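Pirin-like protein YhaK (Escherichia coli, PDB 2VEC) is a monomeric cytoplasmic bicupin of the pirin family that lacks quercetin 2,3-dioxygenase activity and probably senses oxidants through a reactive cysteine. Local coordinates at residues His214-His219 with Thr240-Ser245; Ala113-Thr118 with Leu176-Gln181; His185-Asp190 with Ser245-Leu250. All blocks are in the same frame, centred on the assembly; numbering follows the deposited sequence.

Contact 1: His214-His219 with Thr240-Ser245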
# COMPACT_ATOMS: atom_id res chain seq x y z
N HIS A 214 -11.38 13.70 0.13
CA HIS A 214 -12.38 13.29 -0.83
C HIS A 214 -11.82 13.24 -2.22
O HIS A 214 -10.76 13.77 -2.50
CB HIS A 214 -13.63 14.17 -0.75
CG HIS A 214 -13.37 15.64 -0.90
ND1 HIS A 214 -12.86 16.42 0.11
CD2 HIS A 214 -13.58 16.48 -1.95
CE1 HIS A 214 -12.75 17.68 -0.30
NE2 HIS A 214 -13.22 17.75 -1.54
N ALA A 215 -12.52 12.52 -3.09
CA ALA A 215 -12.09 12.39 -4.46
C ALA A 215 -13.12 13.06 -5.36
O ALA A 215 -14.33 12.95 -5.12
CB ALA A 215 -11.93 10.96 -4.83
N LEU A 216 -12.63 13.78 -6.37
CA LEU A 216 -13.43 14.35 -7.44
C LEU A 216 -13.07 13.73 -8.78
O LEU A 216 -11.91 13.38 -9.04
CB LEU A 216 -13.18 15.86 -7.56
CG LEU A 216 -12.90 16.71 -6.32
CD1 LEU A 216 -12.32 18.06 -6.73
CD2 LEU A 216 -14.24 16.93 -5.66
N THR A 217 -14.08 13.59 -9.63
CA THR A 217 -13.92 13.22 -11.04
C THR A 217 -14.80 14.19 -11.81
O THR A 217 -15.90 14.53 -11.35
CB THR A 217 -14.35 11.77 -11.32
OG1 THR A 217 -15.70 11.56 -10.89
CG2 THR A 217 -13.48 10.82 -10.55
N HIS A 218 -14.30 14.68 -12.94
CA HIS A 218 -15.02 15.67 -13.75
C HIS A 218 -15.47 16.87 -12.91
O HIS A 218 -16.55 17.44 -13.17
CB HIS A 218 -16.23 15.06 -14.49
CG HIS A 218 -15.94 13.74 -15.14
ND1 HIS A 218 -16.47 12.55 -14.67
CD2 HIS A 218 -15.17 13.41 -16.20
CE1 HIS A 218 -16.04 11.55 -15.42
NE2 HIS A 218 -15.25 12.05 -16.35
N HIS A 219 -14.65 17.25 -11.93
CA HIS A 219 -14.93 18.44 -11.09
C HIS A 219 -16.17 18.25 -10.20
O HIS A 219 -16.80 19.23 -9.79
CB HIS A 219 -15.08 19.71 -11.96
CG HIS A 219 -13.97 19.90 -12.96
ND1 HIS A 219 -12.67 20.20 -12.59
CD2 HIS A 219 -13.97 19.83 -14.31
CE1 HIS A 219 -11.92 20.29 -13.67
NE2 HIS A 219 -12.68 20.08 -14.73
N THR A 240 -9.02 13.50 -8.84
CA THR A 240 -8.39 14.54 -8.04
C THR A 240 -8.72 14.25 -6.61
O THR A 240 -9.89 13.99 -6.29
CB THR A 240 -8.93 15.94 -8.38
OG1 THR A 240 -8.56 16.26 -9.71
CG2 THR A 240 -8.32 16.98 -7.45
N LEU A 241 -7.69 14.28 -5.76
CA LEU A 241 -7.84 14.04 -4.33
C LEU A 241 -7.64 15.33 -3.59
O LEU A 241 -6.68 16.07 -3.86
CB LEU A 241 -6.77 13.07 -3.83
CG LEU A 241 -6.78 11.65 -4.46
CD1 LEU A 241 -5.76 10.82 -3.73
CD2 LEU A 241 -8.19 11.03 -4.41
N VAL A 242 -8.50 15.58 -2.61
CA VAL A 242 -8.43 16.86 -1.87
C VAL A 242 -8.42 16.56 -0.37
O VAL A 242 -9.32 15.85 0.13
CB VAL A 242 -9.64 17.78 -2.18
CG1 VAL A 242 -9.52 19.12 -1.43
CG2 VAL A 242 -9.79 18.02 -3.69
N ALA A 243 -7.42 17.09 0.34
CA ALA A 243 -7.30 16.80 1.76
C ALA A 243 -8.27 17.61 2.60
O ALA A 243 -8.42 18.81 2.40
CB ALA A 243 -5.86 17.02 2.25
N ASP A 244 -8.95 16.92 3.52
CA ASP A 244 -9.84 17.57 4.46
C ASP A 244 -9.25 17.69 5.84
O ASP A 244 -9.88 18.26 6.73
CB ASP A 244 -11.14 16.81 4.52
CG ASP A 244 -11.89 16.89 3.24
OD1 ASP A 244 -12.08 18.02 2.75
OD2 ASP A 244 -12.24 15.83 2.70
N SER A 245 -8.04 17.16 6.00
CA SER A 245 -7.18 17.38 7.16
C SER A 245 -5.77 17.03 6.68
O SER A 245 -5.61 16.59 5.54
CB SER A 245 -7.57 16.47 8.32
OG SER A 245 -7.44 15.09 7.97
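With CG of His214 set between its backbone N and carbonyl carbon (chi1 55°), the imidazole swings back toward Val242 and Asp244 on the neighbouring strand. His214 ND1 then meets Asp244 OD2 at 2.7 Å, in a nearly straight hydrogen bond (169° at the proton). OD2 receives it through the syn lone pair, and ring and carboxylate are almost coplanar, their planes 12° apart. Histidine suits this place because it offers both an in-plane N-H and a flat face. That face is taken by Val242, whose CB stands 3.5 Å above the ring plane in a CH-pi contact, toward the rim. Glu221 and Ala224 of strand 220-225 also touch the imidazole. The bond to Asp244 and the valine packing together should fix the rotation of the ring.

The two strands carrying these side chains form an antiparallel ladder, part of the smaller, four-stranded sheet of the C-terminal cupin, a beta-barrel of two facing sheets. His214 N donates to Val242 O at 3.0 Å, and Val242 N returns the bond to His214 O at 2.9 Å. Two residues on, Leu216 N reaches Thr240 O at 2.7 Å, while Thr240 N and Leu216 O close the second ring of bonds at 2.9 Å. The beta-branched Val242 and Thr240 fit such extended backbone well. On the face carrying His214, Leu216 continues the apolar surface, CD1 lying 4.0 Å from Val242 CG2, whereas Thr240 turns its OG1 to Asn196 ND2. The other face looks into the barrel. There Ala215, too small to obstruct its neighbour, takes Leu241 CD2 against its CB at 3.8 Å, and both residues rest on Leu206 of strand 203-208, with Phe197 also touching Leu241.

Contact 2: Ala113-Thr118 with Leu176-Gln181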
# COMPACT_ATOMS: atom_id res chain seq x y z
N ALA A 113 9.35 1.76 1.76
CA ALA A 113 8.44 0.77 1.22
C ALA A 113 9.27 -0.43 0.71
O ALA A 113 10.37 -0.26 0.13
CB ALA A 113 7.58 1.39 0.07
N LEU A 114 8.75 -1.62 0.92
CA LEU A 114 9.46 -2.86 0.61
C LEU A 114 8.54 -3.71 -0.25
O LEU A 114 7.39 -3.92 0.13
CB LEU A 114 9.76 -3.58 1.93
CG LEU A 114 10.13 -5.07 1.97
CD1 LEU A 114 11.50 -5.33 1.29
CD2 LEU A 114 10.21 -5.53 3.39
N LEU A 115 9.06 -4.25 -1.36
CA LEU A 115 8.31 -5.23 -2.14
C LEU A 115 8.98 -6.61 -2.06
O LEU A 115 10.16 -6.77 -2.36
CB LEU A 115 8.17 -4.77 -3.60
CG LEU A 115 7.41 -5.76 -4.50
CD1 LEU A 115 5.90 -5.76 -4.21
CD2 LEU A 115 7.63 -5.47 -5.99
N LEU A 116 8.22 -7.62 -1.64
CA LEU A 116 8.70 -9.01 -1.69
C LEU A 116 7.95 -9.71 -2.79
O LEU A 116 6.72 -9.82 -2.72
CB LEU A 116 8.45 -9.69 -0.34
CG LEU A 116 9.07 -8.98 0.87
CD1 LEU A 116 8.59 -9.63 2.17
CD2 LEU A 116 10.60 -9.09 0.75
N SER A 117 8.68 -10.18 -3.81
CA SER A 117 8.07 -10.89 -4.95
C SER A 117 8.23 -12.33 -4.56
O SER A 117 9.33 -12.87 -4.63
CB SER A 117 8.80 -10.57 -6.25
OG SER A 117 8.54 -9.20 -6.56
N THR A 118 7.15 -12.90 -4.01
CA THR A 118 7.29 -14.15 -3.25
C THR A 118 7.34 -15.35 -4.19
O THR A 118 6.92 -15.26 -5.36
CB THR A 118 6.16 -14.34 -2.21
OG1 THR A 118 4.93 -14.54 -2.89
CG2 THR A 118 6.04 -13.11 -1.29
N LEU A 176 9.43 1.23 -7.31
CA LEU A 176 9.51 -0.24 -7.20
C LEU A 176 8.95 -0.86 -8.47
O LEU A 176 7.95 -0.38 -9.01
CB LEU A 176 8.65 -0.76 -6.02
CG LEU A 176 9.06 -0.26 -4.61
CD1 LEU A 176 7.88 -0.39 -3.59
CD2 LEU A 176 10.37 -0.95 -4.07
N GLN A 177 9.59 -1.91 -8.95
CA GLN A 177 9.11 -2.55 -10.18
C GLN A 177 8.16 -3.68 -9.80
O GLN A 177 8.55 -4.61 -9.10
CB GLN A 177 10.29 -3.10 -10.97
CG GLN A 177 9.87 -3.86 -12.20
CD GLN A 177 11.10 -4.28 -12.98
OE1 GLN A 177 11.83 -3.43 -13.47
NE2 GLN A 177 11.37 -5.57 -13.01
N LEU A 178 6.93 -3.62 -10.29
CA LEU A 178 5.94 -4.68 -10.05
C LEU A 178 5.83 -5.63 -11.23
O LEU A 178 6.05 -5.24 -12.38
CB LEU A 178 4.57 -4.05 -9.80
CG LEU A 178 4.46 -3.11 -8.59
CD1 LEU A 178 3.02 -2.50 -8.60
CD2 LEU A 178 4.71 -3.84 -7.30
N ARG A 179 5.47 -6.89 -10.97
CA ARG A 179 5.15 -7.80 -12.06
C ARG A 179 3.63 -7.89 -12.28
O ARG A 179 3.15 -8.81 -12.95
CB ARG A 179 5.77 -9.18 -11.82
CG ARG A 179 5.42 -9.82 -10.50
CD ARG A 179 6.02 -11.19 -10.45
NE ARG A 179 5.91 -11.75 -9.11
CZ ARG A 179 6.49 -12.88 -8.72
NH1 ARG A 179 7.22 -13.63 -9.59
NH2 ARG A 179 6.30 -13.28 -7.46
N GLN A 180 2.90 -6.92 -11.71
CA GLN A 180 1.48 -6.65 -12.03
C GLN A 180 1.40 -5.33 -12.79
O GLN A 180 2.30 -4.49 -12.67
CB GLN A 180 0.63 -6.47 -10.76
CG GLN A 180 0.59 -7.70 -9.87
CD GLN A 180 1.86 -7.85 -8.98
OE1 GLN A 180 2.57 -6.89 -8.72
NE2 GLN A 180 2.12 -9.07 -8.54
N GLN A 181 0.31 -5.15 -13.55
CA GLN A 181 0.05 -3.88 -14.27
C GLN A 181 -0.65 -2.89 -13.35
O GLN A 181 -1.82 -2.54 -13.53
CB GLN A 181 -0.81 -4.13 -15.52
CG GLN A 181 -0.09 -4.77 -16.66
CD GLN A 181 1.18 -4.03 -17.05
OE1 GLN A 181 2.27 -4.60 -17.00
NE2 GLN A 181 1.05 -2.74 -17.44
O HOH W 1 7.96 -16.41 -8.13
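Arg179 lays the rim of one guanidinium face over Ser117, whose CB sits 3.7 Å from that plane, and presents its edge to the carbonyl of Thr118. Arg179 NH2 reaches Thr118 O at 3.0 Å, essentially in the guanidinium plane. The bond is bent (140° at the proton), yet the donor lies in the carbonyl plane, on a lone pair of the oxygen. A water lies at the same edge: it donates to Thr118 O at 3.2 Å and accepts from Arg179 NH1 over the same distance. The arginine can stretch this far because its chain is extended from CG to NE, after a first torsion (chi1 55°) that turns CG back between backbone N and carbonyl carbon. A long, flat cation with several N-H groups suits a site walled by acceptors: NH2 also forms a salt bridge with Asp86 OD1, and NH1 bonds to Arg148 O. Asp86 OD1 accepts from Thr118 N as well, so one carboxylate oxygen serves both segments.

The contact joins the two cupins of this bicupin, strand 112-116 belonging to the pirin-family N-terminal half and residues 176-181 to the C-terminal one. Away from the arginine it is held by leucines, whose branched ends can mesh without directional bonds. Leu115 and Leu178 run obliquely past each other, and the single methyl CD2 of Leu178 meets both branches of Leu115, CD2 at 3.6 Å and CD1 at 3.8 Å. Leu115 CD2 also rests on Gln177 O at 3.4 Å. Two residues earlier in the strand, Ala113 CB meets Leu176 CD1 at 4.1 Å, where the short alanine side chain admits the larger neighbour, while Gln154 of strand 153-157 touches both Leu115 and Leu176.

Contact 3: His185-Asp190 with Ser245-Leu250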
# COMPACT_ATOMS: atom_id res chain seq x y z
N HIS A 185 0.58 5.01 -5.84
CA HIS A 185 0.98 6.37 -5.52
C HIS A 185 0.80 6.58 -4.02
O HIS A 185 -0.21 6.14 -3.44
CB HIS A 185 0.11 7.40 -6.25
CG HIS A 185 0.06 7.21 -7.75
ND1 HIS A 185 0.90 7.88 -8.60
CD2 HIS A 185 -0.73 6.45 -8.53
CE1 HIS A 185 0.64 7.54 -9.85
NE2 HIS A 185 -0.36 6.67 -9.83
N HIS A 186 1.77 7.28 -3.44
CA HIS A 186 1.76 7.69 -2.03
C HIS A 186 1.55 9.19 -2.00
O HIS A 186 2.25 9.92 -2.70
CB HIS A 186 3.08 7.32 -1.36
CG HIS A 186 3.14 7.68 0.12
ND1 HIS A 186 4.15 8.45 0.65
CD2 HIS A 186 2.33 7.35 1.16
CE1 HIS A 186 3.94 8.62 1.95
NE2 HIS A 186 2.86 7.94 2.29
N ILE A 187 0.57 9.64 -1.22
CA ILE A 187 0.10 11.03 -1.20
C ILE A 187 0.29 11.66 0.17
O ILE A 187 -0.09 11.07 1.16
CB ILE A 187 -1.43 11.09 -1.58
CG1 ILE A 187 -1.61 10.69 -3.03
CG2 ILE A 187 -2.05 12.52 -1.38
CD1 ILE A 187 -2.19 9.29 -3.23
N VAL A 188 0.89 12.84 0.24
CA VAL A 188 1.06 13.53 1.53
C VAL A 188 0.64 14.96 1.27
O VAL A 188 1.32 15.68 0.52
CB VAL A 188 2.55 13.47 2.06
CG1 VAL A 188 2.66 14.13 3.46
CG2 VAL A 188 3.04 11.98 2.11
N LEU A 189 -0.47 15.38 1.87
CA LEU A 189 -1.05 16.72 1.61
C LEU A 189 -1.41 17.40 2.91
O LEU A 189 -1.83 16.71 3.86
CB LEU A 189 -2.34 16.61 0.76
CG LEU A 189 -2.20 16.05 -0.67
CD1 LEU A 189 -3.55 15.79 -1.35
CD2 LEU A 189 -1.26 16.89 -1.57
N ASP A 190 -1.29 18.73 2.93
CA ASP A 190 -1.85 19.58 4.00
C ASP A 190 -3.34 19.77 3.71
O ASP A 190 -3.79 19.61 2.57
CB ASP A 190 -1.15 20.96 4.07
CG ASP A 190 0.34 20.86 4.43
OD1 ASP A 190 0.73 19.95 5.18
OD2 ASP A 190 1.14 21.73 3.98
N SER A 245 -8.04 17.16 6.00
CA SER A 245 -7.18 17.38 7.16
C SER A 245 -5.77 17.03 6.68
O SER A 245 -5.61 16.59 5.54
CB SER A 245 -7.57 16.47 8.32
OG SER A 245 -7.44 15.09 7.97
N PRO A 246 -4.74 17.18 7.54
CA PRO A 246 -3.42 16.67 7.11
C PRO A 246 -3.54 15.20 6.73
O PRO A 246 -4.20 14.44 7.44
CB PRO A 246 -2.55 16.85 8.35
CG PRO A 246 -3.19 18.03 9.09
CD PRO A 246 -4.68 17.83 8.87
N LEU A 247 -2.96 14.79 5.60
CA LEU A 247 -3.33 13.52 4.99
C LEU A 247 -2.11 12.70 4.58
O LEU A 247 -1.13 13.25 4.08
CB LEU A 247 -4.15 13.82 3.73
CG LEU A 247 -4.56 12.65 2.85
CD1 LEU A 247 -5.66 11.86 3.54
CD2 LEU A 247 -4.96 13.15 1.46
N ARG A 248 -2.16 11.38 4.80
CA ARG A 248 -1.31 10.46 4.06
C ARG A 248 -2.27 9.44 3.48
O ARG A 248 -3.17 8.95 4.20
CB ARG A 248 -0.28 9.78 4.94
CG ARG A 248 0.92 10.67 5.28
CD ARG A 248 1.96 9.85 6.02
NE ARG A 248 2.52 8.74 5.26
CZ ARG A 248 3.50 7.98 5.74
NH1 ARG A 248 3.99 8.27 6.97
NH2 ARG A 248 3.98 6.97 5.03
N ALA A 249 -2.11 9.14 2.19
CA ALA A 249 -3.01 8.23 1.53
C ALA A 249 -2.30 7.43 0.44
O ALA A 249 -1.17 7.79 0.03
CB ALA A 249 -4.17 9.04 0.89
N LEU A 250 -2.99 6.43 -0.08
CA LEU A 250 -2.50 5.71 -1.25
C LEU A 250 -3.57 5.80 -2.32
O LEU A 250 -4.77 5.83 -1.99
CB LEU A 250 -2.34 4.22 -0.92
CG LEU A 250 -1.30 3.82 0.13
CD1 LEU A 250 -1.30 2.29 0.35
CD2 LEU A 250 0.11 4.32 -0.22
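Ile187 and Leu189 pair with Ala249 and Leu247 across two neighbouring antiparallel strands in the larger sheet of the C-terminal cupin barrel. Their shared face is the tightly packed one. Leu247 runs alongside both partners, its CD2 lying 4.1 Å from Ile187 CG2 and equally far from Leu189 CD1, and the small Ala249 lets Phe213 of the facing sheet come in beside Leu247. Apolar side chains suit these positions because Leu241 and Ala243 of that same sheet cover Ile187 and Leu189. Backbone bonds run both ways, as from Ile187 N to Ala249 O at 2.8 Å.

The contact loosens toward solvent at the strand ends, where Asp190 and Pro246 are exposed, and at the partly covered pair Val188 and Arg248, lying side by side. On that same face His186 and Leu250 are buried. Beyond CG the arginine bends (chi3 63°) and reaches across to the edge of the His186 ring on the neighbouring strand, planes 78° apart. Histidine suits this place because it offers an in-plane acceptor: Arg248 NE donates to His186 NE2 at 3.1 Å, in a bent bond (140° at the hydrogen) with the acceptor tilted from the guanidinium plane.

From the N terminus, the chain first builds the N-terminal cupin. Contact 2 then closes a loop of 57 residues, bringing 176-181 back against 113-118 and tying the two cupins together. A few residues later strand 183-189 begins contact 3, which closes over 54 residues when 245-250 returns beside it. Contact 1 is nested within that loop, joining 214-219 to 240-245 across 20 residues, and it shares Ser245 with contact 3. The two lie on facing sheets of the C-terminal barrel, where Leu241 CD1 packs on Ile187 CD1 at 3.9 Å. Contact 2 reaches the same sheet as contact 3 but stays about 17 Å from contact 1 between nearest atoms.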